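Local coordinates for predicted protease of the collagenase family (Methanopyrus kandleri, PDB 5D88), which hydrolyses peptides as a zinc-binding, TIM-barrel member of the U32 peptidase family, at the interface of chains A and B. Numbering follows the deposited sequence. Chains: chain A/B, Predicted protease of the collagenase family.

The interface of chains A and B. Residues chain A 90, 93-94, 122, 124; chain B 206, 222, 224-225.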
ATOM      1  N   GLY A  90      -5.483  -9.979  -1.235  1.00 26.19           N
ATOM      2  CA  GLY A  90      -5.544 -10.528  -2.564  1.00 28.54           C
ATOM      3  C   GLY A  90      -6.924 -10.338  -3.138  1.00 27.82           C
ATOM      4  O   GLY A  90      -7.540  -9.296  -2.965  1.00 29.19           O
ATOM      5  N   HIS A  93     -11.890 -10.444  -1.542  1.00 35.22           N
ATOM      6  CA  HIS A  93     -13.108  -9.637  -1.570  1.00 37.19           C
ATOM      7  C   HIS A  93     -13.874  -9.798  -2.880  1.00 36.99           C
ATOM      8  O   HIS A  93     -15.053  -9.431  -2.941  1.00 38.39           O
ATOM      9  CB  HIS A  93     -12.762  -8.150  -1.331  1.00 45.04           C
ATOM     10  CG  HIS A  93     -12.071  -7.872  -0.017  1.00 47.03           C
ATOM     11  ND1 HIS A  93     -12.200  -8.691   1.086  1.00 49.74           N
ATOM     12  CD2 HIS A  93     -11.232  -6.868   0.361  1.00 50.25           C
ATOM     13  CE1 HIS A  93     -11.479  -8.204   2.087  1.00 52.25           C
ATOM     14  NE2 HIS A  93     -10.895  -7.089   1.679  1.00 49.43           N
ATOM     15  N   LEU A  94     -13.236 -10.329  -3.928  1.00 37.40           N
ATOM     16  CA  LEU A  94     -13.876 -10.432  -5.232  1.00 39.46           C
ATOM     17  C   LEU A  94     -14.746 -11.669  -5.387  1.00 45.15           C
ATOM     18  O   LEU A  94     -15.574 -11.713  -6.309  1.00 46.96           O
ATOM     19  CB  LEU A  94     -12.817 -10.443  -6.337  1.00 35.72           C
ATOM     20  CG  LEU A  94     -11.894  -9.230  -6.327  1.00 39.54           C
ATOM     21  CD1 LEU A  94     -10.824  -9.393  -7.392  1.00 43.33           C
ATOM     22  CD2 LEU A  94     -12.679  -7.937  -6.526  1.00 40.67           C
ATOM     23  N   ASP A 122      -7.671  -2.583   6.694  1.00 23.05           N
ATOM     24  CA  ASP A 122      -8.478  -2.597   5.495  1.00 23.91           C
ATOM     25  C   ASP A 122      -9.782  -1.853   5.744  1.00 23.73           C
ATOM     26  O   ASP A 122     -10.525  -2.220   6.658  1.00 23.62           O
ATOM     27  CB  ASP A 122      -8.708  -4.056   5.113  1.00 24.61           C
ATOM     28  CG  ASP A 122      -9.415  -4.252   3.763  1.00 28.72           C
ATOM     29  OD1 ASP A 122     -10.031  -3.335   3.225  1.00 29.96           O
ATOM     30  OD2 ASP A 122      -9.343  -5.388   3.237  1.00 30.12           O
ATOM     31  N   TYR A 124     -12.555  -1.972   4.306  1.00 25.81           N
ATOM     32  CA  TYR A 124     -13.734  -2.824   4.226  1.00 26.58           C
ATOM     33  C   TYR A 124     -13.960  -3.559   5.543  1.00 26.82           C
ATOM     34  O   TYR A 124     -15.107  -3.722   5.980  1.00 26.29           O
ATOM     35  CB  TYR A 124     -13.559  -3.786   3.056  1.00 28.23           C
ATOM     36  CG  TYR A 124     -14.682  -4.742   2.799  1.00 30.29           C
ATOM     37  CD1 TYR A 124     -16.004  -4.318   2.743  1.00 31.15           C
ATOM     38  CD2 TYR A 124     -14.416  -6.080   2.557  1.00 34.83           C
ATOM     39  CE1 TYR A 124     -17.024  -5.218   2.457  1.00 35.09           C
ATOM     40  CE2 TYR A 124     -15.432  -6.980   2.291  1.00 36.45           C
ATOM     41  CZ  TYR A 124     -16.724  -6.539   2.238  1.00 36.73           C
ATOM     42  OH  TYR A 124     -17.718  -7.439   1.965  1.00 42.47           O
TER
ATOM     43  N   LEU B 206      -6.062  -4.370  -4.591  1.00 21.06           N
ATOM     44  CA  LEU B 206      -7.088  -5.268  -5.111  1.00 21.55           C
ATOM     45  C   LEU B 206      -6.956  -5.435  -6.621  1.00 21.52           C
ATOM     46  O   LEU B 206      -6.960  -6.556  -7.133  1.00 22.31           O
ATOM     47  CB  LEU B 206      -8.479  -4.740  -4.760  1.00 21.55           C
ATOM     48  CG  LEU B 206      -9.663  -5.586  -5.261  1.00 23.37           C
ATOM     49  CD1 LEU B 206      -9.708  -6.947  -4.589  1.00 29.33           C
ATOM     50  CD2 LEU B 206     -10.977  -4.796  -5.063  1.00 25.67           C
ATOM     51  N   ASN B 222     -18.688  -6.308  -7.142  1.00 36.80           N
ATOM     52  CA  ASN B 222     -17.759  -6.933  -6.200  1.00 34.18           C
ATOM     53  C   ASN B 222     -16.513  -6.106  -5.880  1.00 32.90           C
ATOM     54  O   ASN B 222     -15.506  -6.672  -5.413  1.00 35.73           O
ATOM     55  CB  ASN B 222     -17.319  -8.316  -6.720  1.00 35.36           C
ATOM     56  CG  ASN B 222     -16.486  -8.228  -7.971  1.00 33.57           C
ATOM     57  OD1 ASN B 222     -16.433  -7.193  -8.625  1.00 34.40           O
ATOM     58  ND2 ASN B 222     -15.817  -9.314  -8.304  1.00 34.82           N
ATOM     59  N   PRO B 224     -15.460  -3.596  -3.168  1.00 28.63           N
ATOM     60  CA  PRO B 224     -16.003  -2.998  -1.940  1.00 29.59           C
ATOM     61  C   PRO B 224     -15.594  -1.554  -1.734  1.00 28.24           C
ATOM     62  O   PRO B 224     -16.213  -0.860  -0.911  1.00 29.20           O
ATOM     63  CB  PRO B 224     -15.444  -3.902  -0.839  1.00 32.59           C
ATOM     64  CG  PRO B 224     -14.180  -4.459  -1.418  1.00 31.95           C
ATOM     65  CD  PRO B 224     -14.415  -4.595  -2.892  1.00 30.22           C
ATOM     66  N   TYR B 225     -14.567  -1.098  -2.433  1.00 25.61           N
ATOM     67  CA  TYR B 225     -14.055   0.257  -2.305  1.00 26.06           C
ATOM     68  C   TYR B 225     -14.802   1.230  -3.200  1.00 27.38           C
ATOM     69  O   TYR B 225     -14.786   2.434  -2.934  1.00 29.32           O
ATOM     70  CB  TYR B 225     -12.540   0.258  -2.623  1.00 25.96           C
ATOM     71  CG  TYR B 225     -11.786  -0.754  -1.794  1.00 25.43           C
ATOM     72  CD1 TYR B 225     -11.732  -0.654  -0.410  1.00 25.52           C
ATOM     73  CD2 TYR B 225     -11.166  -1.841  -2.381  1.00 24.41           C
ATOM     74  CE1 TYR B 225     -11.089  -1.620   0.362  1.00 25.65           C
ATOM     75  CE2 TYR B 225     -10.520  -2.799  -1.601  1.00 23.90           C
ATOM     76  CZ  TYR B 225     -10.497  -2.676  -0.238  1.00 24.87           C
ATOM     77  OH  TYR B 225      -9.856  -3.626   0.527  1.00 27.31           O
TER
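This patch is part of a two-fold symmetric interface between two copies of the protein and joins A:Asp122, A:His93, A:Tyr124 and A:Leu94 to B:Tyr225, B:Pro224, B:Asn222 and B:Leu206. It helps hold the pair together in the deposited assembly, though the structure alone does not show that the dimer forms in solution. The patch mixes polar and apolar contacts, and a twin exists with the chains exchanged. The hydroxyl OH of B:Tyr225 donates a hydrogen bond of 2.7 Å to carboxylate OD1 of A:Asp122. It comes in on the syn side, 30° out of the carboxylate plane. The backbone N of A:Tyr124, in the first turn of helix 123-132, reaches the same oxygen from the opposite face. The other carboxylate oxygen, OD2 of A:Asp122, accepts a nearly straight bond of 2.8 Å from imidazole NE2 of A:His93. Three donors thus grip the carboxylate and would limit its rotation. An alanine at A:Asp122 would probably leave the B:Tyr225 hydroxyl and the A:His93 NE2 without their acceptor and set the imidazole freer to turn. The B:Tyr225 hydroxyl also lies at the edge of the A:His93 ring, in its plane. One face of that ring is covered by CD2 of A:Tyr124. B:Pro224 packs against A:Tyr124 and the CB of A:His93. Its CB sits over a face of the A:Tyr124 ring, 3.8 Å from the centroid, while its CG approaches CB of A:His93. On the A:Leu94 side, methyl CD1 of B:Leu206 meets CG of A:Leu94 at 3.6 Å and also faces the carbonyl of A:Gly90. CG of B:Asn222 stands between its backbone N and carbonyl carbon (chi1 67°), which brings the amide to the end of 3-10 helix 92-94. There ND2 of B:Asn222 donates to the backbone O of A:Leu94 at 3.1 Å, in the carbonyl plane and on a lone pair.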